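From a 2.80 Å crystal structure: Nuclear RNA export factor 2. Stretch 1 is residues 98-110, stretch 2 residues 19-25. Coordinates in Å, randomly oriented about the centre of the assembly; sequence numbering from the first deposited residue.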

# COMPACT_ATOMS: atom_id res chain seq x y z
N ILE A 98 4.37 -14.46 10.05
CA ILE A 98 3.29 -14.55 9.01
C ILE A 98 3.97 -14.71 7.65
O ILE A 98 3.51 -15.53 6.85
CB ILE A 98 2.34 -13.33 9.03
CG1 ILE A 98 1.48 -13.30 10.29
CG2 ILE A 98 1.46 -13.31 7.77
CD1 ILE A 98 0.77 -14.62 10.59
N LEU A 99 5.02 -13.92 7.42
CA LEU A 99 5.73 -13.82 6.13
C LEU A 99 6.32 -15.17 5.73
O LEU A 99 6.48 -15.41 4.52
CB LEU A 99 6.82 -12.76 6.26
CG LEU A 99 6.55 -11.40 5.61
CD1 LEU A 99 5.15 -10.89 5.88
CD2 LEU A 99 7.56 -10.38 6.09
N LEU A 100 6.66 -16.01 6.71
CA LEU A 100 7.30 -17.33 6.45
C LEU A 100 6.27 -18.38 6.06
O LEU A 100 6.68 -19.48 5.65
CB LEU A 100 8.06 -17.75 7.71
CG LEU A 100 9.37 -17.00 7.95
CD1 LEU A 100 10.12 -17.61 9.11
CD2 LEU A 100 10.24 -17.03 6.71
N GLN A 101 4.98 -18.06 6.19
CA GLN A 101 3.87 -18.98 5.88
C GLN A 101 3.36 -18.72 4.47
O GLN A 101 2.52 -19.52 4.00
CB GLN A 101 2.71 -18.76 6.84
CG GLN A 101 3.16 -18.77 8.28
CD GLN A 101 1.97 -18.83 9.20
OE1 GLN A 101 1.81 -17.99 10.08
NE2 GLN A 101 1.10 -19.79 8.98
N LEU A 102 3.78 -17.63 3.85
CA LEU A 102 3.29 -17.26 2.51
C LEU A 102 4.02 -18.12 1.50
O LEU A 102 5.07 -18.70 1.78
CB LEU A 102 3.50 -15.76 2.27
CG LEU A 102 2.77 -14.85 3.26
CD1 LEU A 102 3.10 -13.40 2.97
CD2 LEU A 102 1.27 -15.08 3.22
N PRO A 103 3.44 -18.34 0.31
CA PRO A 103 4.10 -19.14 -0.71
C PRO A 103 5.38 -18.51 -1.24
O PRO A 103 5.61 -17.35 -1.06
CB PRO A 103 3.07 -19.24 -1.84
CG PRO A 103 2.11 -18.09 -1.58
CD PRO A 103 2.09 -17.89 -0.08
N ARG A 104 6.17 -19.33 -1.90
CA ARG A 104 7.34 -18.89 -2.68
C ARG A 104 6.85 -18.08 -3.88
O ARG A 104 5.79 -18.45 -4.45
CB ARG A 104 8.14 -20.10 -3.16
CG ARG A 104 9.59 -19.76 -3.40
CD ARG A 104 10.37 -20.97 -3.81
NE ARG A 104 11.60 -20.52 -4.41
CZ ARG A 104 12.64 -21.29 -4.70
NH1 ARG A 104 12.59 -22.59 -4.45
NH2 ARG A 104 13.72 -20.77 -5.24
N VAL A 105 7.58 -17.04 -4.25
CA VAL A 105 7.24 -16.20 -5.43
C VAL A 105 8.51 -15.99 -6.25
O VAL A 105 9.58 -16.38 -5.79
CB VAL A 105 6.60 -14.85 -5.01
CG1 VAL A 105 5.33 -15.06 -4.19
CG2 VAL A 105 7.58 -13.97 -4.25
N THR A 106 8.33 -15.46 -7.46
CA THR A 106 9.33 -14.82 -8.34
C THR A 106 8.64 -13.56 -8.87
O THR A 106 7.63 -13.69 -9.56
CB THR A 106 9.74 -15.78 -9.46
OG1 THR A 106 10.47 -16.87 -8.88
CG2 THR A 106 10.61 -15.16 -10.53
N HIS A 107 9.13 -12.37 -8.52
CA HIS A 107 8.59 -11.09 -9.05
C HIS A 107 9.06 -10.91 -10.50
O HIS A 107 10.21 -11.25 -10.80
CB HIS A 107 9.03 -9.91 -8.18
CG HIS A 107 8.69 -10.05 -6.74
ND1 HIS A 107 9.40 -10.88 -5.90
CD2 HIS A 107 7.75 -9.44 -5.98
CE1 HIS A 107 8.91 -10.79 -4.68
NE2 HIS A 107 7.89 -9.91 -4.70
N ASP A 108 8.21 -10.34 -11.35
CA ASP A 108 8.59 -9.91 -12.72
C ASP A 108 9.07 -8.46 -12.64
O ASP A 108 8.25 -7.54 -12.71
CB ASP A 108 7.43 -10.15 -13.69
CG ASP A 108 7.64 -9.60 -15.10
OD1 ASP A 108 8.70 -9.02 -15.36
OD2 ASP A 108 6.71 -9.73 -15.92
N PHE A 109 10.37 -8.23 -12.50
CA PHE A 109 10.93 -6.89 -12.18
C PHE A 109 10.67 -5.91 -13.31
O PHE A 109 10.61 -4.71 -13.04
CB PHE A 109 12.42 -6.99 -11.88
CG PHE A 109 12.65 -7.45 -10.47
CD1 PHE A 109 12.71 -8.80 -10.16
CD2 PHE A 109 12.69 -6.53 -9.44
CE1 PHE A 109 12.86 -9.21 -8.84
CE2 PHE A 109 12.85 -6.95 -8.13
CZ PHE A 109 12.92 -8.28 -7.83
N HIS A 110 10.54 -6.40 -14.54
CA HIS A 110 10.19 -5.57 -15.72
C HIS A 110 8.79 -4.97 -15.57
O HIS A 110 8.49 -3.98 -16.26
CB HIS A 110 10.25 -6.42 -17.00
CG HIS A 110 11.63 -6.65 -17.52
ND1 HIS A 110 11.86 -7.09 -18.82
CD2 HIS A 110 12.84 -6.52 -16.93
CE1 HIS A 110 13.16 -7.22 -19.01
NE2 HIS A 110 13.78 -6.88 -17.86
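Stretch 2 19-25: LENYLRE

Stretch 2 is helical throughout, part of a longer helix, and no hydrogen bond joins it to stretch 1, whose His 107 and Phe 109 side chains pack on both side-chain and backbone atoms of the helix. The register runs opposite to the sequence of stretch 1: by CA atoms, His 107 lies nearest Leu 23 (7.3 Å) and Phe 109 nearest Glu 20 (7.9 Å).

Phe 109 is the main contributor. With chi1 at m (-80°), CZ of Phe 109 lies 3.8 Å from CB of Leu 23 and 3.7 Å from CG of Arg 24. CA-to-CB of Arg 24 points sideways to stretch 1, but m, t, t torsions extend the chain and its end comes nearer. The guanidinium lies flat on the apolar ring face, planes 10° apart, CZ of Arg 24 4.5 Å from the Phe 109 centroid. Arginine suits this exposed position, combining cation-pi stacking with a weak hydrogen bond from NH1 of Arg 24 to O of Glu 20 (3.0 Å).

Strand residue His 107, chi1 m (-54°), points toward the helix, its flat ring offering a face to Leu 23. Leu 23 has chi1 (-98°) and chi2 (30°) between wells; CG of Leu 23 sits 3.9 Å from the His 107 centroid, a CH-pi contact suiting a branched aliphatic side chain. Tyr 22, t at chi1, is long enough to bring its OH 4.2 Å from CD2 of Leu 99.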

# COMPACT_ATOMS: atom_id res chain seq x y z
N LEU A 19 14.03 -1.61 -2.66
CA LEU A 19 12.84 -2.32 -3.19
C LEU A 19 13.31 -3.59 -3.89
O LEU A 19 12.85 -4.69 -3.55
CB LEU A 19 12.08 -1.39 -4.13
CG LEU A 19 10.62 -1.73 -4.42
CD1 LEU A 19 9.85 -2.00 -3.14
CD2 LEU A 19 9.98 -0.60 -5.21
N GLU A 20 14.27 -3.44 -4.79
CA GLU A 20 14.75 -4.54 -5.66
C GLU A 20 15.68 -5.48 -4.88
O GLU A 20 15.87 -6.59 -5.37
CB GLU A 20 15.38 -3.97 -6.93
CG GLU A 20 14.37 -3.24 -7.81
CD GLU A 20 14.92 -2.51 -9.03
OE1 GLU A 20 14.19 -1.64 -9.57
OE2 GLU A 20 16.06 -2.81 -9.45
N ASN A 21 16.21 -5.12 -3.72
CA ASN A 21 16.95 -6.10 -2.87
C ASN A 21 15.96 -6.83 -1.96
O ASN A 21 15.99 -8.08 -1.92
CB ASN A 21 18.08 -5.45 -2.07
CG ASN A 21 19.32 -5.18 -2.90
OD1 ASN A 21 19.62 -5.92 -3.83
ND2 ASN A 21 20.03 -4.11 -2.60
N TYR A 22 15.12 -6.08 -1.26
CA TYR A 22 14.04 -6.60 -0.39
C TYR A 22 13.14 -7.60 -1.14
O TYR A 22 12.85 -8.65 -0.59
CB TYR A 22 13.14 -5.46 0.12
CG TYR A 22 12.01 -6.01 0.94
CD1 TYR A 22 10.92 -6.58 0.32
CD2 TYR A 22 12.11 -6.09 2.32
CE1 TYR A 22 9.90 -7.17 1.06
CE2 TYR A 22 11.11 -6.67 3.07
CZ TYR A 22 9.99 -7.21 2.44
OH TYR A 22 8.97 -7.78 3.16
N LEU A 23 12.65 -7.25 -2.33
CA LEU A 23 11.80 -8.13 -3.16
C LEU A 23 12.57 -9.41 -3.51
O LEU A 23 12.02 -10.50 -3.32
CB LEU A 23 11.36 -7.39 -4.43
CG LEU A 23 9.97 -6.78 -4.40
CD1 LEU A 23 9.56 -6.36 -3.01
CD2 LEU A 23 9.87 -5.59 -5.32
N ARG A 24 13.81 -9.29 -3.99
CA ARG A 24 14.61 -10.48 -4.36
C ARG A 24 14.77 -11.39 -3.14
O ARG A 24 14.78 -12.60 -3.34
CB ARG A 24 15.97 -10.08 -4.93
CG ARG A 24 15.95 -9.91 -6.44
CD ARG A 24 17.17 -9.14 -6.93
NE ARG A 24 17.12 -8.69 -8.32
CZ ARG A 24 17.26 -7.42 -8.74
NH1 ARG A 24 17.45 -6.43 -7.88
NH2 ARG A 24 17.21 -7.15 -10.03
N GLU A 25 14.88 -10.84 -1.94
CA GLU A 25 15.18 -11.65 -0.73
C GLU A 25 13.90 -12.22 -0.12
O GLU A 25 14.02 -13.15 0.69
CB GLU A 25 15.89 -10.79 0.30
CG GLU A 25 16.50 -11.59 1.43
CD GLU A 25 17.62 -10.85 2.14
OE1 GLU A 25 17.92 -9.69 1.74
OE2 GLU A 25 18.20 -11.42 3.09